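Local atomic coordinates of ribosomal protein S2-related protein (Deinococcus radiodurans, PDB entry 2JH3), a protein that binds a [4Fe-4S] cluster in a multi-domain chain with chelatase-like domains and may act as a sirohydrochlorin ferrochelatase. Residues 419-424 / 455-460; 346-351 / 423-428; 385-390 / 449-454. All blocks are in the same frame, centred on the assembly; numbering follows the deposited sequence.

The three contacts surround one [4Fe-4S] cluster, on the same side of the chain's centre. Interactions 1 and 2 have centres about 10 Å apart and share Ala423 and Ser424. Interaction 3 lies about 16 Å from the centre of interaction 1 and about 15 Å from that of interaction 2. Along the chain, 346-351 comes first, then 385-390, 419-424 with 423-428, 449-454 and 455-460. Helix 411-422 leads into strand 427-429, which pairs in parallel with strand 448-450; helix 455-467 follows. The four cysteine ligands lie on or next to these elements. Interaction 2 also joins the cluster-binding region to a loop of the stabilising domain.

Interaction 1: residues 419-424 / 455-460; sequences AQVCAS and TVLLAA. With SF4 (iron/sulfur cluster), chain E.
One metal bond and a small patch of apolar packing bring 419-424 against the first turns of helix 455-467. The metal bond belongs to Cys422. Its SG lies beside the backbone N, anti to the carbonyl carbon (chi1 -62°), and binds FE4 of the cluster at 2.4 Å.

The packing centres on Val421, whose CB points at the other helix. Its two methyls divide the work. CG2 meets the CB of Ala460 at 3.6 Å, the closest approach between the two segments. CG1, anti to the backbone N (chi1 169°), heads the other way along helix 455-467, with Val456 CG1 4.4 Å from it. Between them, CD1 of Leu457 comes up to Val421 CB at 4.1 Å. The nearest CA atoms, those of Val421 and Leu457, are 6.4 Å apart.

Leu457 also serves the cluster. Its CG is anti to the backbone N (chi1 174°), and the branch splits at the tip. While CD1 turns to Val421, CD2 lies 3.7 Å from the sulfide S3 and 4.2 Å from Cys422 SG. This methyl places apolar surface beside both the thiolate and an inorganic sulfur. Val417, one turn before Val421, extends the apolar strip onto Leu457 and Ala460, and Trp431 touches Leu457 as well.

No hydrogen bond links the two segments. Such a pocket, with a cysteine on one iron and aliphatic side chains packed against the sulfides, is characteristic of a protein-bound [4Fe-4S] cluster site.

Interaction 2: residues 346-351 / 423-428; sequences RTWRTL and ASCLRT. With SF4 (iron/sulfur cluster), chain E.
Trp348 lies with one face over Ser424. The CB of Ser424 sits 3.5 Å from the centroid of the six-membered ring, 11° off its normal, a CH-pi contact. The indole edge faces the cluster, with NE1 3.4 Å from the sulfide S1. Cys425 stands obliquely to the five-membered ring. Its SG, anti to the backbone N (chi1 -161°), binds FE3 at 2.3 Å and also accepts a hydrogen bond from Arg427 N. Such N-H to thiolate bonds would probably ease the charge on sulfur.

A single beta bridge, Trp348 to Cys425, joins the loop before strand 355-359, in the stabilising domain, to the Cys422-x-x-Cys425 stretch of the cluster-binding domain. Leu426 N donates to Thr347 O, from above the carbonyl plane. Arg349 N donates to Ser424 O at 2.7 Å, nearly along the C=O axis. Arg349 crosses Leu426 at about a right angle, CG to CD1 3.9 Å. Its NH1 bonds to Glu296 and Leu351 of the second subunit, and NH2 reaches Ala423 O through a water.

Thr347 and Arg427 also cross at about a right angle. Thr347 CG2 lies over one guanidinium face, 3.5 Å from Arg427 NH2, which forms a salt bridge with Glu52.

Interaction 3: residues 385-390 / 449-454; sequences RRLHWT and PCAEAC. With SF4 (iron/sulfur cluster), chain E.
Leu387 makes the first contact of the loop that follows helix 375-383. Its CG is anti to the backbone N (chi1 177°), which sends CD2 across to the ring of Pro449. That methyl lies 3.7 Å from Pro449 CB, the leucine and proline side chains crossing obliquely. It also meets the CB of Ala451. The CB of His388 points away, but its carbonyl O lies 3.7 Å from Ala451 CB.

At Trp389 the backbone comes close. Its CA makes a CA-H...O contact of 3.2 Å with Ala451 O, while the indole leads away from the segment. Thr390 then provides the direct hydrogen bond between the segments. Its N donates to Ala451 O at 2.9 Å, almost exactly along the C=O axis. The Thr390 carbonyl O accepts from a water that in turn accepts from Ala453 N.

The side chains of Thr390 and Glu452 lie side by side and point the same way. Thr390 CG2 is 3.4 Å from Glu452 OE2. The extended glutamate carries its carboxylate to salt bridges with Arg56 and Arg398, and to Thr395. An alanine here would remove this carboxylate and would probably loosen the tie to Arg56 and helix 392-398.

Two cysteines lie either side of Ala451 to Ala453: Cys450 SG binds FE1 at 2.3 Å, Cys454 SG binds FE2 at 2.4 Å. Glu452 N makes a weak hydrogen bond to Cys450 SG, and the Cys454 side chain caps a backbone N of helix 455-467. Polar and apolar ties thus hold 449-454, while these N-H groups would probably ease the charge on its two thiolates.

Interaction 1: residues 419-424 / 455-460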
loop_
_atom_site.group_PDB
_atom_site.type_symbol
_atom_site.label_atom_id
_atom_site.label_comp_id
_atom_site.label_asym_id
_atom_site.label_seq_id
_atom_site.Cartn_x
_atom_site.Cartn_y
_atom_site.Cartn_z
ATOM N N ALA A 419 -3.591 12.546 4.319
ATOM C CA ALA A 419 -3.439 12.326 2.853
ATOM C C ALA A 419 -2.553 11.123 2.578
ATOM O O ALA A 419 -2.825 10.298 1.700
ATOM C CB ALA A 419 -2.854 13.573 2.150
ATOM N N GLN A 420 -1.533 10.947 3.405
ATOM C CA GLN A 420 -0.587 9.829 3.240
ATOM C C GLN A 420 -1.148 8.505 3.734
ATOM O O GLN A 420 -1.012 7.484 3.052
ATOM C CB GLN A 420 0.726 10.122 3.931
ATOM C CG GLN A 420 1.576 11.251 3.289
ATOM C CD GLN A 420 1.817 11.144 1.735
ATOM O OE1 GLN A 420 2.346 10.146 1.238
ATOM N NE2 GLN A 420 1.374 12.215 0.975
ATOM N N VAL A 421 -1.759 8.498 4.913
ATOM C CA VAL A 421 -2.313 7.258 5.496
ATOM C C VAL A 421 -3.607 6.796 4.815
ATOM O O VAL A 421 -3.718 5.669 4.359
ATOM C CB VAL A 421 -2.645 7.512 6.934
ATOM C CG1 VAL A 421 -3.482 6.353 7.560
ATOM C CG2 VAL A 421 -1.326 7.618 7.691
ATOM N N CYS A 422 -4.526 7.717 4.673
ATOM C CA CYS A 422 -5.841 7.404 4.157
ATOM C C CYS A 422 -5.860 7.006 2.668
ATOM O O CYS A 422 -6.832 6.407 2.178
ATOM C CB CYS A 422 -6.785 8.560 4.387
ATOM S SG CYS A 422 -7.050 8.985 6.113
ATOM N N ALA A 423 -4.766 7.327 1.955
ATOM C CA ALA A 423 -4.605 6.867 0.572
ATOM C C ALA A 423 -4.661 5.389 0.403
ATOM O O ALA A 423 -4.954 4.878 -0.702
ATOM C CB ALA A 423 -3.346 7.423 -0.000
ATOM N N SER A 424 -4.344 4.658 1.468
ATOM C CA SER A 424 -4.463 3.210 1.448
ATOM C C SER A 424 -5.866 2.678 1.645
ATOM O O SER A 424 -6.121 1.472 1.445
ATOM C CB SER A 424 -3.531 2.621 2.515
ATOM O OG SER A 424 -2.173 2.716 2.087
ATOM N N THR A 455 -7.578 4.274 14.657
ATOM C CA THR A 455 -6.385 4.148 15.514
ATOM C C THR A 455 -5.092 4.157 14.700
ATOM O O THR A 455 -4.091 4.603 15.192
ATOM C CB THR A 455 -6.388 2.923 16.476
ATOM O OG1 THR A 455 -6.538 1.758 15.718
ATOM C CG2 THR A 455 -7.552 3.044 17.468
ATOM N N VAL A 456 -5.136 3.723 13.441
ATOM C CA VAL A 456 -3.928 3.691 12.609
ATOM C C VAL A 456 -3.503 5.129 12.242
ATOM O O VAL A 456 -2.284 5.475 12.304
ATOM C CB VAL A 456 -4.098 2.774 11.407
ATOM C CG1 VAL A 456 -2.975 2.981 10.350
ATOM C CG2 VAL A 456 -4.078 1.291 11.853
ATOM N N LEU A 457 -4.475 5.982 11.908
ATOM C CA LEU A 457 -4.201 7.372 11.615
ATOM C C LEU A 457 -3.754 8.137 12.867
ATOM O O LEU A 457 -2.827 8.953 12.779
ATOM C CB LEU A 457 -5.443 8.076 11.028
ATOM C CG LEU A 457 -5.336 9.603 10.814
ATOM C CD1 LEU A 457 -4.145 9.907 9.877
ATOM C CD2 LEU A 457 -6.590 10.162 10.169
ATOM N N LEU A 458 -4.384 7.858 14.023
ATOM C CA LEU A 458 -3.962 8.505 15.289
ATOM C C LEU A 458 -2.500 8.172 15.598
ATOM O O LEU A 458 -1.714 9.034 15.974
ATOM C CB LEU A 458 -4.814 8.045 16.457
ATOM C CG LEU A 458 -6.239 8.516 16.445
ATOM C CD1 LEU A 458 -7.126 7.707 17.339
ATOM C CD2 LEU A 458 -6.319 9.953 16.839
ATOM N N ALA A 459 -2.117 6.922 15.462
ATOM C CA ALA A 459 -0.686 6.571 15.689
ATOM C C ALA A 459 0.295 7.227 14.694
ATOM O O ALA A 459 1.446 7.589 15.028
ATOM C CB ALA A 459 -0.557 5.049 15.619
ATOM N N ALA A 460 -0.138 7.367 13.451
ATOM C CA ALA A 460 0.704 8.036 12.413
ATOM C C ALA A 460 0.863 9.539 12.743
ATOM O O ALA A 460 1.959 10.133 12.546
ATOM C CB ALA A 460 0.094 7.838 11.021
HETATM FE FE1 SF4 E . -10.860 6.688 8.039
HETATM FE FE2 SF4 E . -8.663 5.388 8.964
HETATM FE FE3 SF4 E . -9.622 4.889 6.485
HETATM FE FE4 SF4 E . -8.396 7.274 7.013
HETATM S S1 SF4 E . -7.387 5.179 7.070
HETATM S S2 SF4 E . -10.368 7.014 5.848
HETATM S S3 SF4 E . -9.110 7.666 9.187
HETATM S S4 SF4 E . -10.683 4.353 8.454
#

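Interaction 2: residues 346-351 / 423-428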
loop_
_atom_site.group_PDB
_atom_site.type_symbol
_atom_site.label_atom_id
_atom_site.label_comp_id
_atom_site.label_asym_id
_atom_site.label_seq_id
_atom_site.Cartn_x
_atom_site.Cartn_y
_atom_site.Cartn_z
ATOM N N ARG A 346 -9.905 -2.857 7.883
ATOM C CA ARG A 346 -10.272 -3.852 6.873
ATOM C C ARG A 346 -10.720 -3.215 5.578
ATOM O O ARG A 346 -10.869 -3.885 4.587
ATOM C CB ARG A 346 -11.330 -4.809 7.475
ATOM C CG ARG A 346 -10.686 -5.947 8.308
ATOM C CD ARG A 346 -11.637 -6.833 9.083
ATOM N NE ARG A 346 -11.024 -8.127 9.374
ATOM C CZ ARG A 346 -10.909 -9.142 8.540
ATOM N NH1 ARG A 346 -10.289 -10.235 8.952
ATOM N NH2 ARG A 346 -11.536 -9.162 7.359
ATOM N N THR A 347 -11.019 -1.920 5.586
ATOM C CA THR A 347 -11.288 -1.161 4.354
ATOM C C THR A 347 -10.023 -0.684 3.566
ATOM O O THR A 347 -10.158 0.001 2.585
ATOM C CB THR A 347 -12.121 0.047 4.625
ATOM O OG1 THR A 347 -11.615 0.817 5.730
ATOM C CG2 THR A 347 -13.531 -0.393 4.949
ATOM N N TRP A 348 -8.843 -1.044 4.037
ATOM C CA TRP A 348 -7.637 -0.790 3.284
ATOM C C TRP A 348 -7.660 -1.607 2.016
ATOM O O TRP A 348 -8.199 -2.719 1.991
ATOM C CB TRP A 348 -6.356 -1.005 4.131
ATOM C CG TRP A 348 -6.049 0.202 4.903
ATOM C CD1 TRP A 348 -6.961 1.099 5.410
ATOM C CD2 TRP A 348 -4.779 0.644 5.336
ATOM N NE1 TRP A 348 -6.316 2.095 6.062
ATOM C CE2 TRP A 348 -4.972 1.859 6.002
ATOM C CE3 TRP A 348 -3.468 0.204 5.096
ATOM C CZ2 TRP A 348 -3.902 2.589 6.560
ATOM C CZ3 TRP A 348 -2.418 0.929 5.597
ATOM C CH2 TRP A 348 -2.627 2.121 6.308
ATOM N N ARG A 349 -7.175 -1.002 0.930
ATOM C CA ARG A 349 -7.103 -1.634 -0.393
ATOM C C ARG A 349 -5.997 -2.692 -0.464
ATOM O O ARG A 349 -5.072 -2.687 -1.347
ATOM C CB ARG A 349 -6.943 -0.552 -1.447
ATOM C CG ARG A 349 -7.517 -0.912 -2.868
ATOM C CD ARG A 349 -6.829 -0.122 -3.998
ATOM N NE ARG A 349 -7.086 1.319 -3.778
ATOM C CZ ARG A 349 -6.814 2.285 -4.653
ATOM N NH1 ARG A 349 -6.255 1.980 -5.793
ATOM N NH2 ARG A 349 -7.056 3.540 -4.359
ATOM N N THR A 350 -6.088 -3.678 0.438
ATOM C CA THR A 350 -5.047 -4.684 0.641
ATOM C C THR A 350 -5.638 -6.057 0.867
ATOM O O THR A 350 -4.937 -6.930 1.321
ATOM C CB THR A 350 -4.203 -4.323 1.839
ATOM O OG1 THR A 350 -5.063 -4.285 2.966
ATOM C CG2 THR A 350 -3.527 -2.949 1.646
ATOM N N LEU A 351 -6.892 -6.296 0.427
ATOM C CA LEU A 351 -7.562 -7.569 0.617
ATOM C C LEU A 351 -6.776 -8.529 -0.235
ATOM O O LEU A 351 -6.433 -8.213 -1.331
ATOM C CB LEU A 351 -9.004 -7.513 0.142
ATOM C CG LEU A 351 -9.990 -8.589 0.528
ATOM C CD1 LEU A 351 -10.185 -8.489 1.949
ATOM C CD2 LEU A 351 -11.280 -8.380 -0.229
ATOM N N ALA A 423 -4.766 7.327 1.955
ATOM C CA ALA A 423 -4.605 6.867 0.572
ATOM C C ALA A 423 -4.661 5.389 0.403
ATOM O O ALA A 423 -4.954 4.878 -0.702
ATOM C CB ALA A 423 -3.346 7.423 -0.000
ATOM N N SER A 424 -4.344 4.658 1.468
ATOM C CA SER A 424 -4.463 3.210 1.448
ATOM C C SER A 424 -5.866 2.678 1.645
ATOM O O SER A 424 -6.121 1.472 1.445
ATOM C CB SER A 424 -3.531 2.621 2.515
ATOM O OG SER A 424 -2.173 2.716 2.087
ATOM N N CYS A 425 -6.771 3.557 2.053
ATOM C CA CYS A 425 -8.082 3.192 2.520
ATOM C C CYS A 425 -9.144 3.359 1.437
ATOM O O CYS A 425 -9.084 4.318 0.656
ATOM C CB CYS A 425 -8.451 4.105 3.702
ATOM S SG CYS A 425 -9.797 3.459 4.731
ATOM N N LEU A 426 -10.139 2.494 1.400
ATOM C CA LEU A 426 -11.349 2.722 0.550
ATOM C C LEU A 426 -12.257 3.899 0.942
ATOM O O LEU A 426 -13.059 4.449 0.146
ATOM C CB LEU A 426 -12.186 1.463 0.568
ATOM C CG LEU A 426 -12.032 0.301 -0.472
ATOM C CD1 LEU A 426 -10.917 0.379 -1.373
ATOM C CD2 LEU A 426 -12.297 -1.139 0.085
ATOM N N ARG A 427 -12.229 4.223 2.213
ATOM C CA ARG A 427 -13.180 5.167 2.776
ATOM C C ARG A 427 -12.835 6.605 2.433
ATOM O O ARG A 427 -11.690 6.915 2.011
ATOM C CB ARG A 427 -13.235 4.983 4.297
ATOM C CG ARG A 427 -13.867 3.707 4.718
ATOM C CD ARG A 427 -13.962 3.683 6.232
ATOM N NE ARG A 427 -14.925 2.717 6.831
ATOM C CZ ARG A 427 -14.662 1.688 7.622
ATOM N NH1 ARG A 427 -15.656 1.042 8.203
ATOM N NH2 ARG A 427 -13.417 1.380 7.961
ATOM N N THR A 428 -13.857 7.458 2.571
ATOM C CA THR A 428 -13.811 8.919 2.351
ATOM C C THR A 428 -14.043 9.613 3.715
ATOM O O THR A 428 -15.071 9.412 4.348
ATOM C CB THR A 428 -14.952 9.368 1.362
ATOM O OG1 THR A 428 -14.717 8.801 0.054
ATOM C CG2 THR A 428 -14.956 10.888 1.170
HETATM FE FE1 SF4 E . -10.860 6.688 8.039
HETATM FE FE2 SF4 E . -8.663 5.388 8.964
HETATM FE FE3 SF4 E . -9.622 4.889 6.485
HETATM FE FE4 SF4 E . -8.396 7.274 7.013
HETATM S S1 SF4 E . -7.387 5.179 7.070
HETATM S S2 SF4 E . -10.368 7.014 5.848
HETATM S S3 SF4 E . -9.110 7.666 9.187
HETATM S S4 SF4 E . -10.683 4.353 8.454
HETATM O O HOH W 1 -7.218 3.422 -1.530
HETATM O O HOH W 2 -3.609 0.012 -0.195
#

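Interaction 3: residues 385-390 / 449-454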
loop_
_atom_site.group_PDB
_atom_site.type_symbol
_atom_site.label_atom_id
_atom_site.label_comp_id
_atom_site.label_asym_id
_atom_site.label_seq_id
_atom_site.Cartn_x
_atom_site.Cartn_y
_atom_site.Cartn_z
ATOM N N ARG A 385 -28.765 10.181 4.648
ATOM C CA ARG A 385 -28.369 11.516 5.113
ATOM C C ARG A 385 -28.317 11.634 6.642
ATOM O O ARG A 385 -28.644 12.642 7.211
ATOM C CB ARG A 385 -29.276 12.611 4.429
ATOM C CG ARG A 385 -29.159 12.665 2.890
ATOM C CD ARG A 385 -30.483 13.068 2.196
ATOM N NE ARG A 385 -31.008 14.396 2.601
ATOM C CZ ARG A 385 -31.602 15.312 1.808
ATOM N NH1 ARG A 385 -31.763 15.145 0.493
ATOM N NH2 ARG A 385 -32.032 16.455 2.335
ATOM N N ARG A 386 -27.890 10.603 7.339
ATOM C CA ARG A 386 -27.851 10.739 8.786
ATOM C C ARG A 386 -26.665 10.047 9.436
ATOM O O ARG A 386 -26.756 9.589 10.561
ATOM C CB ARG A 386 -29.161 10.208 9.380
ATOM C CG ARG A 386 -29.358 8.710 9.304
ATOM C CD ARG A 386 -30.813 8.383 9.203
ATOM N NE ARG A 386 -31.053 6.954 9.333
ATOM C CZ ARG A 386 -32.159 6.338 8.893
ATOM N NH1 ARG A 386 -33.164 7.012 8.262
ATOM N NH2 ARG A 386 -32.264 5.022 9.070
ATOM N N LEU A 387 -25.529 10.011 8.772
ATOM C CA LEU A 387 -24.375 9.423 9.404
ATOM C C LEU A 387 -23.710 10.491 10.238
ATOM O O LEU A 387 -23.299 11.465 9.658
ATOM C CB LEU A 387 -23.371 8.897 8.346
ATOM C CG LEU A 387 -22.071 8.318 8.928
ATOM C CD1 LEU A 387 -22.350 7.141 9.811
ATOM C CD2 LEU A 387 -21.114 7.897 7.889
ATOM N N HIS A 388 -23.556 10.320 11.551
ATOM C CA HIS A 388 -22.882 11.371 12.339
ATOM C C HIS A 388 -21.413 11.095 12.447
ATOM O O HIS A 388 -21.007 9.933 12.557
ATOM C CB HIS A 388 -23.522 11.603 13.717
ATOM C CG HIS A 388 -24.902 12.202 13.612
ATOM N ND1 HIS A 388 -25.171 13.291 12.805
ATOM C CD2 HIS A 388 -26.103 11.772 14.082
ATOM C CE1 HIS A 388 -26.476 13.528 12.817
ATOM N NE2 HIS A 388 -27.064 12.630 13.593
ATOM N N TRP A 389 -20.629 12.139 12.238
ATOM C CA TRP A 389 -19.214 11.985 12.142
ATOM C C TRP A 389 -18.694 12.694 13.376
ATOM O O TRP A 389 -19.387 13.501 13.964
ATOM C CB TRP A 389 -18.590 12.532 10.799
ATOM C CG TRP A 389 -19.093 13.842 10.425
ATOM C CD1 TRP A 389 -20.250 14.101 9.707
ATOM C CD2 TRP A 389 -18.552 15.120 10.801
ATOM N NE1 TRP A 389 -20.432 15.474 9.620
ATOM C CE2 TRP A 389 -19.401 16.111 10.257
ATOM C CE3 TRP A 389 -17.443 15.521 11.548
ATOM C CZ2 TRP A 389 -19.181 17.466 10.480
ATOM C CZ3 TRP A 389 -17.209 16.832 11.729
ATOM C CH2 TRP A 389 -18.038 17.804 11.188
ATOM N N THR A 390 -17.487 12.343 13.774
ATOM C CA THR A 390 -16.841 12.947 14.931
ATOM C C THR A 390 -15.637 13.773 14.439
ATOM O O THR A 390 -14.781 13.268 13.744
ATOM C CB THR A 390 -16.429 11.809 15.854
ATOM O OG1 THR A 390 -17.613 10.995 16.164
ATOM C CG2 THR A 390 -15.663 12.290 17.109
ATOM N N PRO A 449 -18.151 5.535 3.446
ATOM C CA PRO A 449 -17.775 6.641 4.387
ATOM C C PRO A 449 -16.882 6.309 5.559
ATOM O O PRO A 449 -16.912 5.201 6.107
ATOM C CB PRO A 449 -19.129 7.113 4.898
ATOM C CG PRO A 449 -20.048 5.886 4.798
ATOM C CD PRO A 449 -19.546 5.060 3.651
ATOM N N CYS A 450 -16.085 7.297 5.965
ATOM C CA CYS A 450 -15.279 7.264 7.175
ATOM C C CYS A 450 -15.837 8.346 8.103
ATOM O O CYS A 450 -15.833 9.548 7.743
ATOM C CB CYS A 450 -13.792 7.511 6.958
ATOM S SG CYS A 450 -12.913 7.492 8.545
ATOM N N ALA A 451 -16.357 7.913 9.273
ATOM C CA ALA A 451 -17.058 8.814 10.156
ATOM C C ALA A 451 -16.135 9.364 11.243
ATOM O O ALA A 451 -16.542 10.265 12.005
ATOM C CB ALA A 451 -18.288 8.077 10.797
ATOM N N GLU A 452 -14.902 8.839 11.346
ATOM C CA GLU A 452 -14.034 9.211 12.491
ATOM C C GLU A 452 -12.604 8.704 12.210
ATOM O O GLU A 452 -12.420 7.590 11.669
ATOM C CB GLU A 452 -14.562 8.648 13.848
ATOM C CG GLU A 452 -13.768 9.232 15.011
ATOM C CD GLU A 452 -14.266 8.857 16.351
ATOM O OE1 GLU A 452 -15.182 8.039 16.432
ATOM O OE2 GLU A 452 -13.759 9.427 17.300
ATOM N N ALA A 453 -11.612 9.520 12.544
ATOM C CA ALA A 453 -10.270 9.120 12.501
ATOM C C ALA A 453 -10.047 7.844 13.290
ATOM O O ALA A 453 -10.377 7.755 14.474
ATOM C CB ALA A 453 -9.353 10.221 12.957
ATOM N N CYS A 454 -9.403 6.878 12.618
ATOM C CA CYS A 454 -9.093 5.525 13.174
ATOM C C CYS A 454 -7.770 5.400 13.984
ATOM O O CYS A 454 -6.911 6.318 14.000
ATOM C CB CYS A 454 -9.103 4.464 12.027
ATOM S SG CYS A 454 -7.715 4.581 10.983
HETATM FE FE1 SF4 E . -10.860 6.688 8.039
HETATM FE FE2 SF4 E . -8.663 5.388 8.964
HETATM FE FE3 SF4 E . -9.622 4.889 6.485
HETATM FE FE4 SF4 E . -8.396 7.274 7.013
HETATM S S1 SF4 E . -7.387 5.179 7.070
HETATM S S2 SF4 E . -10.368 7.014 5.848
HETATM S S3 SF4 E . -9.110 7.666 9.187
HETATM S S4 SF4 E . -10.683 4.353 8.454
HETATM O O HOH W 3 -12.239 12.090 13.937
#